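Local coordinates for clostripain-related protein (Bacteroides thetaiotaomicron, PDB 6N9J) that is a secreted C11 cysteine protease of the clostripain family that probably cleaves peptide bonds of proteins and is blocked irreversibly by a covalent peptide inhibitor, at residues S239-I243 and F341-S345; L277-L282 and V336-E342; A211-Y215 and W317-T321. All blocks are in the same frame, centred on the assembly; numbering follows the deposited sequence.

Overall arrangement
The three contacts show how both faces of one sheet edge are dressed. Helix 206-221 lies on one face in interaction 3, and the loop 341-345 lies on the other in interaction 1, with centres about 9 Å apart. The neighbouring antiparallel strands 239-244 and 315-327 separate them. Interaction 2 has its centre about 11 Å from that of interaction 1 and about 16 Å from that of interaction 3, farther from the chain's centre (about 18 Å against 11 Å). It shares Phe-341 and Glu-342 with interaction 1. Along the chain the order is 211-215, 239-243, 277-282, 317-321 and then 336-345, so interaction 3 crosses the other two, which end on one shared stretch.

Interaction 1. Residues S239-I243 and F341-S345; sequences SISVI and FEGVS
Ser-241 and Gly-343 make the polar link of this contact, a side-chain hydroxyl on a strand gripping the backbone of a loop. The hydroxyl donates to the carbonyl, with Ser-241 OG only 2.5 Å from Gly-343 O, a very short hydrogen bond whose exact length is best read with caution. With chi1 at 67°, OG is tucked over its own main chain between N and the carbonyl carbon, and from there it points at the loop. The same oxygen also takes part in a hydrogen bond with Gln-164 NE2, so this buried hydroxyl is held by two partners. Close backbone approach accompanies the bond: Ser-241 CA and Gly-343 CA are 5.2 Å apart, and Gly-343 adopts a positive phi of 101°, a conformation that suits glycine.

Strand 239-244 belongs to the large mixed sheet of this clan CD protein, consistent with the caspase-like fold of the clan. Ile-240 and Val-242 turn to the face covered by helix 206-221, whereas Ser-239, Ser-241 and Ile-243 face the loop.

Van der Waals contacts gather at the Phe-341 ring. Its far edge reaches the strand: CE1 lies 3.7 Å from Ser-239 CB, an oblique approach, while Ile-240 O meets the rim near the ring plane, 3.8 Å from Phe-341 CZ. Within the loop itself, Gly-343 N sits 3.5 Å above the centre of one ring face, so the chain folds back over its own phenyl group.

Apolar packing completes the other end. Ile-243 and Val-344 meet end on, tip to tip, Ile-243 CD1 coming 3.7 Å from Val-344 CG2. The isoleucine chain is extended at chi2 (173°), which carries its terminal methyl out to the valine branch, and Val-315 of strand 315-327 touches Val-344 as well.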
loop_
_atom_site.group_PDB
_atom_site.type_symbol
_atom_site.label_atom_id
_atom_site.label_comp_id
_atom_site.label_asym_id
_atom_site.label_seq_id
_atom_site.Cartn_x
_atom_site.Cartn_y
_atom_site.Cartn_z
ATOM N N SER A 239 6.282 7.653 6.381
ATOM C CA SER A 239 5.852 8.561 5.334
ATOM C C SER A 239 4.661 7.978 4.587
ATOM O O SER A 239 4.667 6.801 4.210
ATOM C CB SER A 239 6.996 8.829 4.363
ATOM O OG SER A 239 7.351 7.630 3.716
ATOM N N ILE A 240 3.638 8.796 4.369
ATOM C CA ILE A 240 2.386 8.320 3.778
ATOM C C ILE A 240 1.863 9.357 2.795
ATOM O O ILE A 240 2.047 10.542 3.010
ATOM C CB ILE A 240 1.300 8.044 4.875
ATOM C CG1 ILE A 240 1.768 6.976 5.857
ATOM C CG2 ILE A 240 -0.041 7.628 4.262
ATOM C CD1 ILE A 240 1.754 5.565 5.283
ATOM N N SER A 241 1.232 8.906 1.715
ATOM C CA SER A 241 0.470 9.795 0.843
ATOM C C SER A 241 -0.834 9.148 0.355
ATOM O O SER A 241 -1.084 7.958 0.575
ATOM C CB SER A 241 1.320 10.234 -0.362
ATOM O OG SER A 241 1.611 9.139 -1.221
ATOM N N VAL A 242 -1.667 9.953 -0.301
ATOM C CA VAL A 242 -2.938 9.505 -0.857
ATOM C C VAL A 242 -3.027 9.949 -2.313
ATOM O O VAL A 242 -2.947 11.146 -2.610
ATOM C CB VAL A 242 -4.162 10.084 -0.083
ATOM C CG1 VAL A 242 -5.457 9.770 -0.810
ATOM C CG2 VAL A 242 -4.216 9.556 1.334
ATOM N N ILE A 243 -3.184 8.987 -3.215
ATOM C CA ILE A 243 -3.345 9.277 -4.629
ATOM C C ILE A 243 -4.804 9.105 -5.059
ATOM O O ILE A 243 -5.412 8.076 -4.765
ATOM C CB ILE A 243 -2.459 8.372 -5.467
ATOM C CG1 ILE A 243 -0.987 8.706 -5.205
ATOM C CG2 ILE A 243 -2.809 8.488 -6.950
ATOM C CD1 ILE A 243 -0.039 7.748 -5.863
ATOM N N PHE A 341 10.673 14.755 -0.122
ATOM C CA PHE A 341 9.533 13.847 -0.220
ATOM C C PHE A 341 8.294 14.491 -0.830
ATOM O O PHE A 341 7.779 15.486 -0.319
ATOM C CB PHE A 341 9.223 13.310 1.180
ATOM C CG PHE A 341 7.920 12.578 1.305
ATOM C CD1 PHE A 341 7.815 11.244 0.945
ATOM C CD2 PHE A 341 6.807 13.211 1.847
ATOM C CE1 PHE A 341 6.621 10.564 1.091
ATOM C CE2 PHE A 341 5.609 12.533 2.000
ATOM C CZ PHE A 341 5.514 11.211 1.619
ATOM N N GLU A 342 7.796 13.921 -1.920
ATOM C CA GLU A 342 6.568 14.443 -2.483
ATOM C C GLU A 342 5.484 13.378 -2.530
ATOM O O GLU A 342 4.381 13.625 -3.027
ATOM C CB GLU A 342 6.820 15.032 -3.870
ATOM C CG GLU A 342 7.736 16.273 -3.865
ATOM C CD GLU A 342 7.146 17.473 -3.115
ATOM O OE1 GLU A 342 7.920 18.405 -2.807
ATOM O OE2 GLU A 342 5.916 17.500 -2.839
ATOM N N GLY A 343 5.792 12.202 -1.992
ATOM C CA GLY A 343 4.763 11.225 -1.702
ATOM C C GLY A 343 4.590 10.077 -2.675
ATOM O O GLY A 343 3.806 9.169 -2.405
ATOM N N VAL A 344 5.293 10.111 -3.806
ATOM C CA VAL A 344 5.132 9.071 -4.826
ATOM C C VAL A 344 6.481 8.659 -5.424
ATOM O O VAL A 344 7.349 9.502 -5.652
ATOM C CB VAL A 344 4.182 9.533 -5.963
ATOM C CG1 VAL A 344 3.948 8.403 -6.969
ATOM C CG2 VAL A 344 2.858 9.984 -5.391
ATOM N N SER A 345 6.668 7.363 -5.661
ATOM C CA SER A 345 7.925 6.898 -6.257
ATOM C C SER A 345 7.745 6.542 -7.724
ATOM O O SER A 345 6.624 6.429 -8.220
ATOM C CB SER A 345 8.486 5.685 -5.511
ATOM O OG SER A 345 7.872 4.491 -5.969
#

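Interaction 2. Residues L277-L282 and V336-E342; sequences LCYDPL and VSMDGFE
Leu-277 presses the fork of its side chain against the type II beta turn that runs from Met-338 to Phe-341. The two methyls divide the turn between them. Leu-277 CD2 lies 3.4 Å from Phe-341 N and also meets the carbonyl carbon of Gly-340, while Leu-277 CD1 comes 3.7 Å from Asp-339 O. A chi1 of 175° swings the isobutyl group away from its own backbone N and onto the turn, which is closed by the hydrogen bond from Phe-341 N to Met-338 O.

Tyr-279 runs at about a right angle to the side chain of Phe-341. Tyr-279 CE1 meets the edge of the phenyl ring in the ring plane, 3.9 Å from Phe-341 CD1, and the hydroxyl comes still closer to the same carbon. That hydroxyl is hydrogen-bonded to Asp-289 OD1, an oxygen that also accepts Glu-342 N, so one carboxylate ties the tyrosine tip to the residue just after the turn. Met-338 meets the adjoining part of the same tyrosine rim, nearest Tyr-279 CD1: SD is 5.4 Å from the centroid of the Tyr-279 ring and nearly in its plane, an edge-on Met-aromatic contact.

Farther along, Pro-281 and Val-336 lie alongside one another, pointing opposite ways, with Pro-281 CG 3.8 Å from Val-336 CG1. Leu-282 CD1 likewise passes the other valine branch.

Backbone hydrogen bonds join Leu-277 to Asp-289 of strand 288-289 and Tyr-279 to the adjoining Tyr-287, while Val-336 and Met-338 pair with Asn-324 and Asp-322 of strand 315-327. The contact therefore joins the short sheet of strands 288-289 and 345-346 to strand 333-337 at the edge of the main one.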
loop_
_atom_site.group_PDB
_atom_site.type_symbol
_atom_site.label_atom_id
_atom_site.label_comp_id
_atom_site.label_asym_id
_atom_site.label_seq_id
_atom_site.Cartn_x
_atom_site.Cartn_y
_atom_site.Cartn_z
ATOM N N LEU A 277 15.740 12.440 -4.603
ATOM C CA LEU A 277 15.425 11.640 -3.421
ATOM C C LEU A 277 15.150 10.179 -3.778
ATOM O O LEU A 277 14.347 9.894 -4.667
ATOM C CB LEU A 277 14.212 12.221 -2.692
ATOM C CG LEU A 277 13.750 11.367 -1.515
ATOM C CD1 LEU A 277 14.852 11.245 -0.461
ATOM C CD2 LEU A 277 12.504 11.946 -0.916
ATOM N N CYS A 278 15.829 9.266 -3.083
ATOM C CA CYS A 278 15.707 7.830 -3.322
ATOM C C CYS A 278 15.087 7.132 -2.110
ATOM O O CYS A 278 15.537 7.338 -0.982
ATOM C CB CYS A 278 17.090 7.219 -3.641
ATOM S SG CYS A 278 17.109 5.403 -3.699
ATOM N N TYR A 279 14.060 6.312 -2.343
ATOM C CA TYR A 279 13.301 5.677 -1.255
ATOM C C TYR A 279 13.874 4.341 -0.795
ATOM O O TYR A 279 13.512 3.857 0.270
ATOM C CB TYR A 279 11.837 5.490 -1.663
ATOM C CG TYR A 279 11.099 6.803 -1.791
ATOM C CD1 TYR A 279 10.964 7.652 -0.699
ATOM C CD2 TYR A 279 10.550 7.202 -3.004
ATOM C CE1 TYR A 279 10.294 8.859 -0.807
ATOM C CE2 TYR A 279 9.885 8.408 -3.122
ATOM C CZ TYR A 279 9.761 9.231 -2.017
ATOM O OH TYR A 279 9.106 10.439 -2.124
ATOM N N ASP A 280 14.762 3.746 -1.591
ATOM C CA ASP A 280 15.542 2.591 -1.137
ATOM C C ASP A 280 17.050 2.819 -1.310
ATOM O O ASP A 280 17.703 2.116 -2.088
ATOM C CB ASP A 280 15.099 1.322 -1.886
ATOM C CG ASP A 280 15.251 1.449 -3.402
ATOM O OD1 ASP A 280 15.305 2.601 -3.904
ATOM O OD2 ASP A 280 15.308 0.397 -4.085
ATOM N N PRO A 281 17.620 3.795 -0.572
ATOM C CA PRO A 281 19.004 4.207 -0.824
ATOM C C PRO A 281 20.044 3.213 -0.308
ATOM O O PRO A 281 21.211 3.294 -0.679
ATOM C CB PRO A 281 19.109 5.534 -0.070
ATOM C CG PRO A 281 18.144 5.391 1.058
ATOM C CD PRO A 281 17.031 4.516 0.574
ATOM N N LEU A 282 19.625 2.284 0.540
ATOM C CA LEU A 282 20.572 1.362 1.147
ATOM C C LEU A 282 20.522 0.023 0.431
ATOM O O LEU A 282 21.275 -0.893 0.761
ATOM C CB LEU A 282 20.275 1.194 2.636
ATOM C CG LEU A 282 20.012 2.482 3.425
ATOM C CD1 LEU A 282 19.729 2.152 4.877
ATOM C CD2 LEU A 282 21.184 3.453 3.298
ATOM N N VAL A 336 17.156 7.440 7.547
ATOM C CA VAL A 336 17.519 8.111 6.296
ATOM C C VAL A 336 16.671 9.376 6.100
ATOM O O VAL A 336 15.478 9.377 6.400
ATOM C CB VAL A 336 17.332 7.164 5.092
ATOM C CG1 VAL A 336 17.525 7.913 3.773
ATOM C CG2 VAL A 336 18.283 5.973 5.208
ATOM N N SER A 337 17.277 10.448 5.602
ATOM C CA SER A 337 16.561 11.710 5.424
ATOM C C SER A 337 15.466 11.610 4.354
ATOM O O SER A 337 15.693 11.065 3.272
ATOM C CB SER A 337 17.547 12.826 5.068
ATOM O OG SER A 337 16.895 14.077 4.944
ATOM N N MET A 338 14.273 12.125 4.667
ATOM C CA MET A 338 13.181 12.160 3.695
ATOM C C MET A 338 13.067 13.542 3.038
ATOM O O MET A 338 12.032 13.879 2.456
ATOM C CB MET A 338 11.842 11.772 4.352
ATOM C CG MET A 338 11.729 10.271 4.682
ATOM S SD MET A 338 11.760 9.179 3.240
ATOM C CE MET A 338 13.212 8.188 3.564
ATOM N N ASP A 339 14.134 14.331 3.130
ATOM C CA ASP A 339 14.179 15.644 2.487
ATOM C C ASP A 339 13.938 15.525 0.979
ATOM O O ASP A 339 14.670 14.824 0.284
ATOM C CB ASP A 339 15.525 16.310 2.760
ATOM C CG ASP A 339 15.600 17.711 2.211
ATOM O OD1 ASP A 339 15.150 18.643 2.912
ATOM O OD2 ASP A 339 16.114 17.881 1.082
ATOM N N GLY A 340 12.889 16.182 0.488
ATOM C CA GLY A 340 12.523 16.105 -0.916
ATOM C C GLY A 340 11.258 15.302 -1.182
ATOM O O GLY A 340 10.811 15.181 -2.320
ATOM N N PHE A 341 10.673 14.755 -0.122
ATOM C CA PHE A 341 9.533 13.847 -0.220
ATOM C C PHE A 341 8.294 14.491 -0.830
ATOM O O PHE A 341 7.779 15.486 -0.319
ATOM C CB PHE A 341 9.223 13.310 1.180
ATOM C CG PHE A 341 7.920 12.578 1.305
ATOM C CD1 PHE A 341 7.815 11.244 0.945
ATOM C CD2 PHE A 341 6.807 13.211 1.847
ATOM C CE1 PHE A 341 6.621 10.564 1.091
ATOM C CE2 PHE A 341 5.609 12.533 2.000
ATOM C CZ PHE A 341 5.514 11.211 1.619
ATOM N N GLU A 342 7.796 13.921 -1.920
ATOM C CA GLU A 342 6.568 14.443 -2.483
ATOM C C GLU A 342 5.484 13.378 -2.530
ATOM O O GLU A 342 4.381 13.625 -3.027
ATOM C CB GLU A 342 6.820 15.032 -3.870
ATOM C CG GLU A 342 7.736 16.273 -3.865
ATOM C CD GLU A 342 7.146 17.473 -3.115
ATOM O OE1 GLU A 342 7.920 18.405 -2.807
ATOM O OE2 GLU A 342 5.916 17.500 -2.839
#

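Interaction 3. Residues A211-Y215 and W317-T321; sequences AENYY and WKNTT
Ala-211 and Trp-317 form the close-packed heart of this helix-on-sheet contact. The alanine methyl sits over the indole face, CB being 3.7 Å from the centroid of the six-membered ring of Trp-317, a CH-pi contact. Tyr-215, one turn later, meets the edge of the same indole with its CB, 3.9 Å from Trp-317 CH2. Its own ring then lies flat on Asn-319: the amide and ring planes are 7° apart, and Asn-319 CB stands 3.8 Å above the Tyr-215 ring centre. Chi1 of 180° carries the phenol out from the helix and across the strand, toward Thr-320 and Thr-321. The helix and strand segments run nearly the same way, axes 9.5 Å apart, the helix layered on one sheet face.

The solvent side is quite different. There the exposed Glu-212, bent at chi2 (-83°), folds back to the indole rim, and Trp-317 NE1 donates to Glu-212 OE2 at 2.8 Å. The oxygen lies in the indole plane, whereas the N-H meets the carboxylate from above its plane. Stacking and CH-pi contacts thus probably help to set the spacing, while the carboxylate, probably charged, gives the indole N-H an acceptor and may fix the ring's rotation.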
loop_
_atom_site.group_PDB
_atom_site.type_symbol
_atom_site.label_atom_id
_atom_site.label_comp_id
_atom_site.label_asym_id
_atom_site.label_seq_id
_atom_site.Cartn_x
_atom_site.Cartn_y
_atom_site.Cartn_z
ATOM N N ALA A 211 -5.098 8.022 6.369
ATOM C CA ALA A 211 -3.736 8.551 6.288
ATOM C C ALA A 211 -3.354 9.350 7.527
ATOM O O ALA A 211 -2.299 9.133 8.115
ATOM C CB ALA A 211 -3.590 9.413 5.061
ATOM N N GLU A 212 -4.226 10.278 7.911
ATOM C CA GLU A 212 -3.979 11.132 9.063
ATOM C C GLU A 212 -3.813 10.312 10.324
ATOM O O GLU A 212 -2.939 10.594 11.134
ATOM C CB GLU A 212 -5.122 12.147 9.243
ATOM C CG GLU A 212 -5.093 13.332 8.261
ATOM C CD GLU A 212 -4.157 14.464 8.689
ATOM O OE1 GLU A 212 -3.640 14.439 9.825
ATOM O OE2 GLU A 212 -3.948 15.401 7.880
ATOM N N ASN A 213 -4.661 9.298 10.495
ATOM C CA ASN A 213 -4.628 8.491 11.706
ATOM C C ASN A 213 -3.429 7.548 11.691
ATOM O O ASN A 213 -2.775 7.345 12.713
ATOM C CB ASN A 213 -5.942 7.708 11.882
ATOM C CG ASN A 213 -7.063 8.571 12.441
ATOM O OD1 ASN A 213 -7.211 8.708 13.651
ATOM N ND2 ASN A 213 -7.848 9.167 11.558
ATOM N N TYR A 214 -3.137 6.980 10.530
ATOM C CA TYR A 214 -1.941 6.166 10.398
ATOM C C TYR A 214 -0.716 7.021 10.775
ATOM O O TYR A 214 0.003 6.694 11.717
ATOM C CB TYR A 214 -1.811 5.630 8.976
ATOM C CG TYR A 214 -0.804 4.519 8.813
ATOM C CD1 TYR A 214 -1.175 3.331 8.196
ATOM C CD2 TYR A 214 0.501 4.634 9.309
ATOM C CE1 TYR A 214 -0.279 2.301 8.036
ATOM C CE2 TYR A 214 1.417 3.595 9.170
ATOM C CZ TYR A 214 1.007 2.435 8.523
ATOM O OH TYR A 214 1.846 1.372 8.353
ATOM N N TYR A 215 -0.485 8.105 10.038
ATOM C CA TYR A 215 0.674 8.956 10.278
ATOM C C TYR A 215 0.816 9.448 11.720
ATOM O O TYR A 215 1.913 9.457 12.273
ATOM C CB TYR A 215 0.626 10.164 9.342
ATOM C CG TYR A 215 1.800 11.093 9.538
ATOM C CD1 TYR A 215 3.052 10.766 9.029
ATOM C CD2 TYR A 215 1.668 12.284 10.246
ATOM C CE1 TYR A 215 4.136 11.590 9.207
ATOM C CE2 TYR A 215 2.753 13.130 10.422
ATOM C CZ TYR A 215 3.988 12.766 9.901
ATOM O OH TYR A 215 5.084 13.573 10.081
ATOM N N TRP A 317 -2.806 14.224 -0.511
ATOM C CA TRP A 317 -2.452 14.227 0.898
ATOM C C TRP A 317 -1.056 13.630 0.980
ATOM O O TRP A 317 -0.790 12.645 0.301
ATOM C CB TRP A 317 -3.475 13.410 1.730
ATOM C CG TRP A 317 -3.315 13.573 3.223
ATOM C CD1 TRP A 317 -4.041 14.388 4.047
ATOM C CD2 TRP A 317 -2.338 12.926 4.060
ATOM N NE1 TRP A 317 -3.579 14.289 5.339
ATOM C CE2 TRP A 317 -2.538 13.404 5.374
ATOM C CE3 TRP A 317 -1.330 11.987 3.824
ATOM C CZ2 TRP A 317 -1.769 12.961 6.448
ATOM C CZ3 TRP A 317 -0.555 11.562 4.889
ATOM C CH2 TRP A 317 -0.781 12.049 6.188
ATOM N N LYS A 318 -0.160 14.220 1.777
ATOM C CA LYS A 318 1.117 13.556 2.091
ATOM C C LYS A 318 1.709 14.076 3.394
ATOM O O LYS A 318 1.473 15.220 3.793
ATOM C CB LYS A 318 2.133 13.725 0.962
ATOM C CG LYS A 318 2.681 15.139 0.852
ATOM C CD LYS A 318 3.582 15.280 -0.351
ATOM C CE LYS A 318 3.817 16.742 -0.662
ATOM N NZ LYS A 318 4.409 17.423 0.512
ATOM N N ASN A 319 2.467 13.219 4.070
ATOM C CA ASN A 319 3.185 13.646 5.258
ATOM C C ASN A 319 4.294 12.669 5.584
ATOM O O ASN A 319 4.175 11.475 5.333
ATOM C CB ASN A 319 2.241 13.790 6.452
ATOM C CG ASN A 319 2.471 15.073 7.219
ATOM O OD1 ASN A 319 3.560 15.643 7.178
ATOM N ND2 ASN A 319 1.446 15.539 7.926
ATOM N N THR A 320 5.382 13.186 6.138
ATOM C CA THR A 320 6.504 12.351 6.535
ATOM C C THR A 320 7.192 12.962 7.743
ATOM O O THR A 320 7.200 14.168 7.925
ATOM C CB THR A 320 7.528 12.178 5.394
ATOM O OG1 THR A 320 8.573 11.281 5.804
ATOM C CG2 THR A 320 8.143 13.530 5.001
ATOM N N THR A 321 7.748 12.112 8.589
ATOM C CA THR A 321 8.695 12.577 9.585
ATOM C C THR A 321 9.988 12.953 8.843
ATOM O O THR A 321 10.185 12.533 7.704
ATOM C CB THR A 321 8.933 11.500 10.649
ATOM O OG1 THR A 321 9.171 10.241 10.001
ATOM C CG2 THR A 321 7.693 11.363 11.516
#